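Local coordinates for cortical-lytic enzyme (Bacillus cereus, PDB 4S3J), which acts as an N-acetylglucosaminidase that cleaves partially degraded spore-cortex peptidoglycan during germination, recognising its muramic acid delta-lactam residues, at residues Ser114-Ile118 with Pro152-Ala156; Ile200-Leu204 with Ile239-Ser243; Gln196-Ile200 with Phe233-Val237. All blocks are in the same frame, centred on the assembly; numbering follows the deposited sequence.

In the fold
Within the glycosyl hydrolase family 18 barrel the chain first leaves strand 104-111, and the loop that leads to helix 120-129 carries Ser114-Ile118. After that helix and strand 135-143 it returns at Pro152-Ala156, where contact 1 closes a loop just ahead of helix 155-164. Contacts 2 and 3 come later, in series with contact 1, and both pack helix 193-210 directly against helix 227-240, with strand 214-218 lying between them in the chain. They start from the same stretch and share Ile200, and contact 2 runs slightly further along the chain. The centre of contact 1 lies about 25 Å from that of contact 2, whereas contacts 2 and 3 touch.

Contact 1: residues Ser114-Ile118 with Pro152-Ala156; sequences STIPI and PTETA
Ser114-Ile118 is an irregular loop, extended from Thr115 on, whose Ile116-Pro117 peptide bond is cis, a form that costs least before proline. Its nearest CA pair with Pro152-Ala156 is Ile116 and Thr153, 6.8 Å apart. Thr115, with chi1 in the p well, braces the bend by donating from OG1 to Pro117 O at 2.7 Å. The facing segment makes a type II beta turn from Pro152 to Thr155, and Thr155 OG1 (chi1 m) donates to Pro152 O at 2.8 Å. Glu154, with phi/psi of 57/38, occupies the N-cap position of helix 155-164. These are connecting loops of a TIM barrel: the first follows strand 104-111, and the second leads into the helix after strand 135-143, whose Tyr138 OH is hydrogen-bonded to Thr153 O. The CA-to-CB bonds of Thr153 and Glu154 both point toward the other loop. Glu154 extends with chi1 m and chi2 t, then bends at chi3 of 54°, so that its OE2 accepts a hydrogen bond from Ile118 N at 2.9 Å. Glu154 OE2 also lies 3.1 Å from Pro117 CB. A carboxylate suits this place because it can accept from the backbone amide of Ile118 while Glu154 OE1 pairs with Lys157 and accepts from a water 2.7 Å away, which also donates to Ile118 O at 2.6 Å. Thr153 (chi1 t) uses both branches: CG2 packs 3.8 Å from Ile118 CG1, a buried m,t side chain that also rests on Tyr138, while OG1 sits 3.9 Å from CG2 of Ile116, likewise m,t.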
loop_
_atom_site.group_PDB
_atom_site.type_symbol
_atom_site.label_atom_id
_atom_site.label_comp_id
_atom_site.label_asym_id
_atom_site.label_seq_id
_atom_site.Cartn_x
_atom_site.Cartn_y
_atom_site.Cartn_z
ATOM N N SER A 114 -1.041 -13.232 -13.330
ATOM C CA SER A 114 -1.899 -13.183 -14.508
ATOM C C SER A 114 -1.616 -14.343 -15.459
ATOM O O SER A 114 -2.183 -14.401 -16.546
ATOM C CB SER A 114 -1.711 -11.860 -15.252
ATOM O OG SER A 114 -0.369 -11.701 -15.665
ATOM N N THR A 115 -0.744 -15.259 -15.050
ATOM C CA THR A 115 -0.372 -16.381 -15.901
ATOM C C THR A 115 -0.304 -17.684 -15.129
ATOM O O THR A 115 -0.235 -17.701 -13.896
ATOM C CB THR A 115 0.992 -16.150 -16.572
ATOM O OG1 THR A 115 2.026 -16.138 -15.579
ATOM C CG2 THR A 115 1.003 -14.838 -17.335
ATOM N N ILE A 116 -0.329 -18.784 -15.868
ATOM C CA ILE A 116 -0.078 -20.092 -15.294
ATOM C C ILE A 116 0.972 -20.781 -16.152
ATOM O O ILE A 116 0.747 -20.971 -17.352
ATOM C CB ILE A 116 -1.360 -20.966 -15.231
ATOM C CG1 ILE A 116 -2.462 -20.260 -14.436
ATOM C CG2 ILE A 116 -1.058 -22.323 -14.594
ATOM C CD1 ILE A 116 -3.839 -20.882 -14.602
ATOM N N PRO A 117 2.133 -21.125 -15.559
ATOM C CA PRO A 117 2.567 -20.874 -14.175
ATOM C C PRO A 117 2.855 -19.401 -13.882
ATOM O O PRO A 117 2.894 -18.590 -14.798
ATOM C CB PRO A 117 3.846 -21.709 -14.049
ATOM C CG PRO A 117 4.361 -21.819 -15.432
ATOM C CD PRO A 117 3.153 -21.865 -16.323
ATOM N N ILE A 118 3.046 -19.077 -12.607
ATOM C CA ILE A 118 3.372 -17.716 -12.196
ATOM C C ILE A 118 4.707 -17.312 -12.816
ATOM O O ILE A 118 5.653 -18.098 -12.826
ATOM C CB ILE A 118 3.461 -17.586 -10.666
ATOM C CG1 ILE A 118 2.179 -18.059 -9.990
ATOM C CG2 ILE A 118 3.729 -16.128 -10.245
ATOM C CD1 ILE A 118 2.326 -18.246 -8.482
ATOM N N PRO A 152 -5.800 -21.228 -6.400
ATOM C CA PRO A 152 -4.893 -20.658 -7.406
ATOM C C PRO A 152 -3.623 -21.487 -7.584
ATOM O O PRO A 152 -3.283 -22.279 -6.713
ATOM C CB PRO A 152 -4.566 -19.281 -6.843
ATOM C CG PRO A 152 -4.725 -19.424 -5.382
ATOM C CD PRO A 152 -5.843 -20.411 -5.174
ATOM N N THR A 153 -2.917 -21.290 -8.697
ATOM C CA THR A 153 -1.796 -22.161 -9.019
ATOM C C THR A 153 -0.644 -21.981 -8.033
ATOM O O THR A 153 -0.443 -20.889 -7.506
ATOM C CB THR A 153 -1.293 -21.902 -10.468
ATOM O OG1 THR A 153 -0.285 -22.858 -10.805
ATOM C CG2 THR A 153 -0.734 -20.490 -10.626
ATOM N N GLU A 154 0.085 -23.065 -7.771
ATOM C CA GLU A 154 1.315 -23.029 -6.974
ATOM C C GLU A 154 1.102 -22.437 -5.579
ATOM O O GLU A 154 1.971 -21.731 -5.048
ATOM C CB GLU A 154 2.386 -22.235 -7.736
ATOM C CG GLU A 154 2.666 -22.782 -9.140
ATOM C CD GLU A 154 3.584 -21.879 -9.956
ATOM O OE1 GLU A 154 4.689 -21.548 -9.483
ATOM O OE2 GLU A 154 3.178 -21.482 -11.069
ATOM N N THR A 155 -0.045 -22.740 -4.971
ATOM C CA THR A 155 -0.349 -22.212 -3.642
ATOM C C THR A 155 0.672 -22.669 -2.615
ATOM O O THR A 155 1.106 -21.879 -1.791
ATOM C CB THR A 155 -1.773 -22.617 -3.178
ATOM O OG1 THR A 155 -2.735 -21.916 -3.968
ATOM C CG2 THR A 155 -2.017 -22.225 -1.755
ATOM N N ALA A 156 1.062 -23.941 -2.648
ATOM C CA ALA A 156 2.014 -24.451 -1.662
ATOM C C ALA A 156 3.351 -23.713 -1.753
ATOM O O ALA A 156 3.972 -23.421 -0.731
ATOM C CB ALA A 156 2.219 -25.948 -1.839
HETATM O O HOH W 1 6.185 -20.162 -11.304
#

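Contact 2: residues Ile200-Leu204 with Ile239-Ser243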
loop_
_atom_site.group_PDB
_atom_site.type_symbol
_atom_site.label_atom_id
_atom_site.label_comp_id
_atom_site.label_asym_id
_atom_site.label_seq_id
_atom_site.Cartn_x
_atom_site.Cartn_y
_atom_site.Cartn_z
ATOM N N ILE A 200 -17.447 -23.392 5.412
ATOM C CA ILE A 200 -16.566 -23.060 6.530
ATOM C C ILE A 200 -15.663 -24.254 6.846
ATOM O O ILE A 200 -14.487 -24.094 7.128
ATOM C CB ILE A 200 -17.370 -22.641 7.783
ATOM C CG1 ILE A 200 -18.135 -21.354 7.487
ATOM C CG2 ILE A 200 -16.450 -22.452 8.982
ATOM C CD1 ILE A 200 -19.082 -20.923 8.564
ATOM N N THR A 201 -16.215 -25.460 6.783
ATOM C CA THR A 201 -15.411 -26.656 6.990
ATOM C C THR A 201 -14.262 -26.731 5.985
ATOM O O THR A 201 -13.120 -26.997 6.365
ATOM C CB THR A 201 -16.289 -27.926 6.887
ATOM O OG1 THR A 201 -17.201 -27.944 7.989
ATOM C CG2 THR A 201 -15.452 -29.184 6.938
ATOM N N ASN A 202 -14.549 -26.466 4.714
ATOM C CA ASN A 202 -13.520 -26.534 3.672
ATOM C C ASN A 202 -12.463 -25.442 3.822
ATOM O O ASN A 202 -11.282 -25.659 3.531
ATOM C CB ASN A 202 -14.140 -26.442 2.273
ATOM C CG ASN A 202 -14.826 -27.725 1.861
ATOM O OD1 ASN A 202 -14.398 -28.816 2.240
ATOM N ND2 ASN A 202 -15.901 -27.603 1.087
ATOM N N ILE A 203 -12.908 -24.264 4.249
ATOM C CA ILE A 203 -12.002 -23.141 4.515
ATOM C C ILE A 203 -11.002 -23.504 5.612
ATOM O O ILE A 203 -9.808 -23.232 5.482
ATOM C CB ILE A 203 -12.794 -21.881 4.919
ATOM C CG1 ILE A 203 -13.546 -21.338 3.701
ATOM C CG2 ILE A 203 -11.868 -20.800 5.507
ATOM C CD1 ILE A 203 -14.615 -20.327 4.052
ATOM N N LEU A 204 -11.484 -24.102 6.696
ATOM C CA LEU A 204 -10.601 -24.463 7.800
ATOM C C LEU A 204 -9.599 -25.541 7.386
ATOM O O LEU A 204 -8.425 -25.471 7.764
ATOM C CB LEU A 204 -11.403 -24.953 8.997
ATOM C CG LEU A 204 -12.373 -23.957 9.620
ATOM C CD1 LEU A 204 -13.233 -24.637 10.682
ATOM C CD2 LEU A 204 -11.633 -22.801 10.208
ATOM N N ILE A 239 -16.337 -17.704 15.322
ATOM C CA ILE A 239 -16.547 -18.594 16.452
ATOM C C ILE A 239 -15.865 -19.939 16.220
ATOM O O ILE A 239 -15.360 -20.524 17.162
ATOM C CB ILE A 239 -18.054 -18.805 16.720
ATOM C CG1 ILE A 239 -18.689 -17.503 17.222
ATOM C CG2 ILE A 239 -18.283 -19.928 17.729
ATOM C CD1 ILE A 239 -20.217 -17.488 17.132
ATOM N N ARG A 240 -15.757 -20.384 14.967
ATOM C CA ARG A 240 -15.175 -21.697 14.705
ATOM C C ARG A 240 -13.689 -21.717 14.416
ATOM O O ARG A 240 -13.114 -22.797 14.328
ATOM C CB ARG A 240 -15.882 -22.358 13.512
ATOM C CG ARG A 240 -17.287 -22.862 13.828
ATOM C CD ARG A 240 -17.996 -23.419 12.594
ATOM N NE ARG A 240 -17.319 -24.591 12.037
ATOM C CZ ARG A 240 -17.727 -25.246 10.949
ATOM N NH1 ARG A 240 -18.824 -24.858 10.306
ATOM N NH2 ARG A 240 -17.043 -26.296 10.506
ATOM N N LEU A 241 -13.045 -20.556 14.312
ATOM C CA LEU A 241 -11.602 -20.552 14.064
ATOM C C LEU A 241 -10.876 -20.969 15.335
ATOM O O LEU A 241 -11.091 -20.366 16.377
ATOM C CB LEU A 241 -11.098 -19.180 13.608
ATOM C CG LEU A 241 -11.541 -18.683 12.235
ATOM C CD1 LEU A 241 -11.079 -17.260 12.026
ATOM C CD2 LEU A 241 -10.972 -19.570 11.172
ATOM N N PRO A 242 -9.986 -21.970 15.246
ATOM C CA PRO A 242 -9.184 -22.385 16.403
ATOM C C PRO A 242 -8.143 -21.361 16.865
ATOM O O PRO A 242 -7.856 -20.357 16.190
ATOM C CB PRO A 242 -8.503 -23.673 15.925
ATOM C CG PRO A 242 -8.575 -23.637 14.459
ATOM C CD PRO A 242 -9.796 -22.878 14.102
ATOM N N SER A 243 -7.602 -21.616 18.051
ATOM C CA SER A 243 -6.555 -20.780 18.608
ATOM C C SER A 243 -5.385 -20.664 17.634
ATOM O O SER A 243 -4.975 -21.632 16.989
ATOM C CB SER A 243 -6.081 -21.336 19.957
ATOM O OG SER A 243 -5.479 -22.608 19.805
#
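This is a surface contact between two neighbouring helices of the TIM barrel, made where helix 227-240 ends and the chain turns toward strand 246-251. Ile200-Leu204 is a regular turn of helix 193-210, with Leu204 N bonded to Ile200 O at 3.0 Å. Opposite it, Leu241 is the first residue to leave helical phi/psi, and its CA lies 7.5 Å from that of Leu204.

Arg240 reaches back across the gap between the helices. Its long, flexible chain, turned at chi3 (p), brings Arg240 NH2 to Thr201 OG1 for a hydrogen bond of 3.0 Å at the guanidinium edge, while Ile200 CG2 sits over one face, 3.6 Å from Arg240 NH1. Thr201 suits the site because its hydroxyl can take part in two hydrogen bonds, this one and another with Asn197 O in the preceding turn. Leu204 points toward the other segment and packs beside the arginine: its CD2 lies 3.4 Å from Leu241 CD2 and 4.3 Å from Pro242 CD. Leu241 also leans on Ile215 of strand 214-218, which links this apolar patch to the barrel wall.

The arginine keeps its charge at the partly exposed surface and spends its guanidinium edge on a hydroxyl, while Ile200 packs on its face and the leucine methyls meet alongside, so one side chain serves a directional bond and apolar packing at once.

Contact 3: residues Gln196-Ile200 with Phe233-Val237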
loop_
_atom_site.group_PDB
_atom_site.type_symbol
_atom_site.label_atom_id
_atom_site.label_comp_id
_atom_site.label_asym_id
_atom_site.label_seq_id
_atom_site.Cartn_x
_atom_site.Cartn_y
_atom_site.Cartn_z
ATOM N N GLN A 196 -23.219 -23.235 3.609
ATOM C CA GLN A 196 -22.319 -22.397 4.405
ATOM C C GLN A 196 -21.531 -23.255 5.397
ATOM O O GLN A 196 -20.359 -23.014 5.639
ATOM C CB GLN A 196 -23.094 -21.295 5.135
ATOM C CG GLN A 196 -22.202 -20.329 5.878
ATOM C CD GLN A 196 -22.979 -19.233 6.579
ATOM O OE1 GLN A 196 -22.917 -19.103 7.801
ATOM N NE2 GLN A 196 -23.679 -18.417 5.810
ATOM N N ASN A 197 -22.172 -24.273 5.972
ATOM C CA ASN A 197 -21.477 -25.127 6.929
ATOM C C ASN A 197 -20.349 -25.908 6.260
ATOM O O ASN A 197 -19.241 -26.014 6.795
ATOM C CB ASN A 197 -22.469 -26.094 7.586
ATOM C CG ASN A 197 -21.798 -27.049 8.549
ATOM O OD1 ASN A 197 -21.210 -26.631 9.542
ATOM N ND2 ASN A 197 -21.867 -28.343 8.245
ATOM N N LYS A 198 -20.630 -26.416 5.065
ATOM C CA LYS A 198 -19.633 -27.122 4.263
ATOM C C LYS A 198 -18.502 -26.184 3.862
ATOM O O LYS A 198 -17.330 -26.548 3.896
ATOM C CB LYS A 198 -20.275 -27.705 3.004
ATOM C CG LYS A 198 -19.296 -28.407 2.063
ATOM C CD LYS A 198 -20.015 -29.129 0.922
ATOM C CE LYS A 198 -19.017 -29.642 -0.120
ATOM N NZ LYS A 198 -19.647 -29.921 -1.451
ATOM N N PHE A 199 -18.884 -24.970 3.493
ATOM C CA PHE A 199 -17.938 -23.923 3.094
ATOM C C PHE A 199 -16.943 -23.637 4.208
ATOM O O PHE A 199 -15.721 -23.632 3.978
ATOM C CB PHE A 199 -18.731 -22.661 2.703
ATOM C CG PHE A 199 -17.907 -21.545 2.083
ATOM C CD1 PHE A 199 -17.063 -21.791 1.008
ATOM C CD2 PHE A 199 -18.049 -20.254 2.530
ATOM C CE1 PHE A 199 -16.339 -20.768 0.422
ATOM C CE2 PHE A 199 -17.325 -19.215 1.946
ATOM C CZ PHE A 199 -16.483 -19.486 0.875
ATOM N N ILE A 200 -17.447 -23.392 5.412
ATOM C CA ILE A 200 -16.566 -23.060 6.530
ATOM C C ILE A 200 -15.663 -24.254 6.846
ATOM O O ILE A 200 -14.487 -24.094 7.128
ATOM C CB ILE A 200 -17.370 -22.641 7.783
ATOM C CG1 ILE A 200 -18.135 -21.354 7.487
ATOM C CG2 ILE A 200 -16.450 -22.452 8.982
ATOM C CD1 ILE A 200 -19.082 -20.923 8.564
ATOM N N PHE A 233 -22.443 -14.540 8.843
ATOM C CA PHE A 233 -21.426 -15.445 8.337
ATOM C C PHE A 233 -20.085 -15.181 9.024
ATOM O O PHE A 233 -19.408 -16.114 9.450
ATOM C CB PHE A 233 -21.285 -15.303 6.815
ATOM C CG PHE A 233 -20.091 -16.012 6.250
ATOM C CD1 PHE A 233 -20.028 -17.393 6.241
ATOM C CD2 PHE A 233 -19.034 -15.293 5.702
ATOM C CE1 PHE A 233 -18.934 -18.051 5.711
ATOM C CE2 PHE A 233 -17.937 -15.950 5.165
ATOM C CZ PHE A 233 -17.889 -17.325 5.171
ATOM N N LEU A 234 -19.698 -13.916 9.140
ATOM C CA LEU A 234 -18.419 -13.600 9.758
ATOM C C LEU A 234 -18.411 -14.041 11.219
ATOM O O LEU A 234 -17.409 -14.600 11.678
ATOM C CB LEU A 234 -18.112 -12.110 9.628
ATOM C CG LEU A 234 -17.824 -11.637 8.192
ATOM C CD1 LEU A 234 -17.780 -10.130 8.199
ATOM C CD2 LEU A 234 -16.521 -12.223 7.630
ATOM N N ARG A 235 -19.534 -13.880 11.931
ATOM C CA ARG A 235 -19.593 -14.365 13.299
ATOM C C ARG A 235 -19.448 -15.877 13.317
ATOM O O ARG A 235 -18.756 -16.421 14.162
ATOM C CB ARG A 235 -20.901 -13.965 14.009
ATOM C CG ARG A 235 -21.158 -12.472 14.078
ATOM C CD ARG A 235 -22.439 -12.103 14.827
ATOM N NE ARG A 235 -22.674 -10.663 14.721
ATOM C CZ ARG A 235 -23.626 -10.089 13.989
ATOM N NH1 ARG A 235 -24.503 -10.824 13.309
ATOM N NH2 ARG A 235 -23.715 -8.764 13.950
ATOM N N ASN A 236 -20.094 -16.566 12.375
ATOM C CA ASN A 236 -20.018 -18.025 12.351
ATOM C C ASN A 236 -18.594 -18.521 12.120
ATOM O O ASN A 236 -18.161 -19.483 12.745
ATOM C CB ASN A 236 -20.934 -18.600 11.277
ATOM C CG ASN A 236 -22.412 -18.469 11.627
ATOM O OD1 ASN A 236 -22.782 -18.240 12.784
ATOM N ND2 ASN A 236 -23.266 -18.600 10.615
ATOM N N VAL A 237 -17.864 -17.870 11.217
ATOM C CA VAL A 237 -16.473 -18.244 10.981
ATOM C C VAL A 237 -15.615 -17.940 12.209
ATOM O O VAL A 237 -14.830 -18.783 12.640
ATOM C CB VAL A 237 -15.875 -17.505 9.758
ATOM C CG1 VAL A 237 -14.395 -17.841 9.611
ATOM C CG2 VAL A 237 -16.633 -17.879 8.482
#
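Phe233 extends its ring into the space between the helices, where its CE1 meets Ile200 CG1 at 3.8 Å and its CZ meets Phe199 CE2 at 3.8 Å. The setting is the helical layer of a TIM barrel: helices 193-210 and 227-240 are consecutive helices of the barrel's outer layer, with strand 214-218 between them in the chain, and their local axes here pass 11.2 Å apart at a crossing angle of -47°. Such a separation gives bulky side chains space between the backbones. The CA-to-CB bond of Phe233 runs sideways, but chi1 in the t well swings the ring across. Its plane lies at 25° to that of Phe199 with centroids 6.0 Å apart; the rings are slid so far that they barely overlap, and Phe233 CZ lies at the edge of the Phe199 ring. An edge-to-face contact with Phe217 carries Phe233 on to strand 214-218.

Ile200 points toward the facing helix, with CD1 3.9 Å from Val237 CG2 and 4.0 Å from Asn236 CB. Branched aliphatic groups suit this buried seam because they fill it without needing polar partners. Toward the more exposed side amides take over. Gln196, fully extended through chi1 and chi2, lies along the edge of the Phe233 ring, CD 3.5 Å from CD1, and its NE2 bonds to Ile189 O, while Asn236 ND2 donates to Gln196 OE1 at 2.9 Å with an N-H...O angle of 160°.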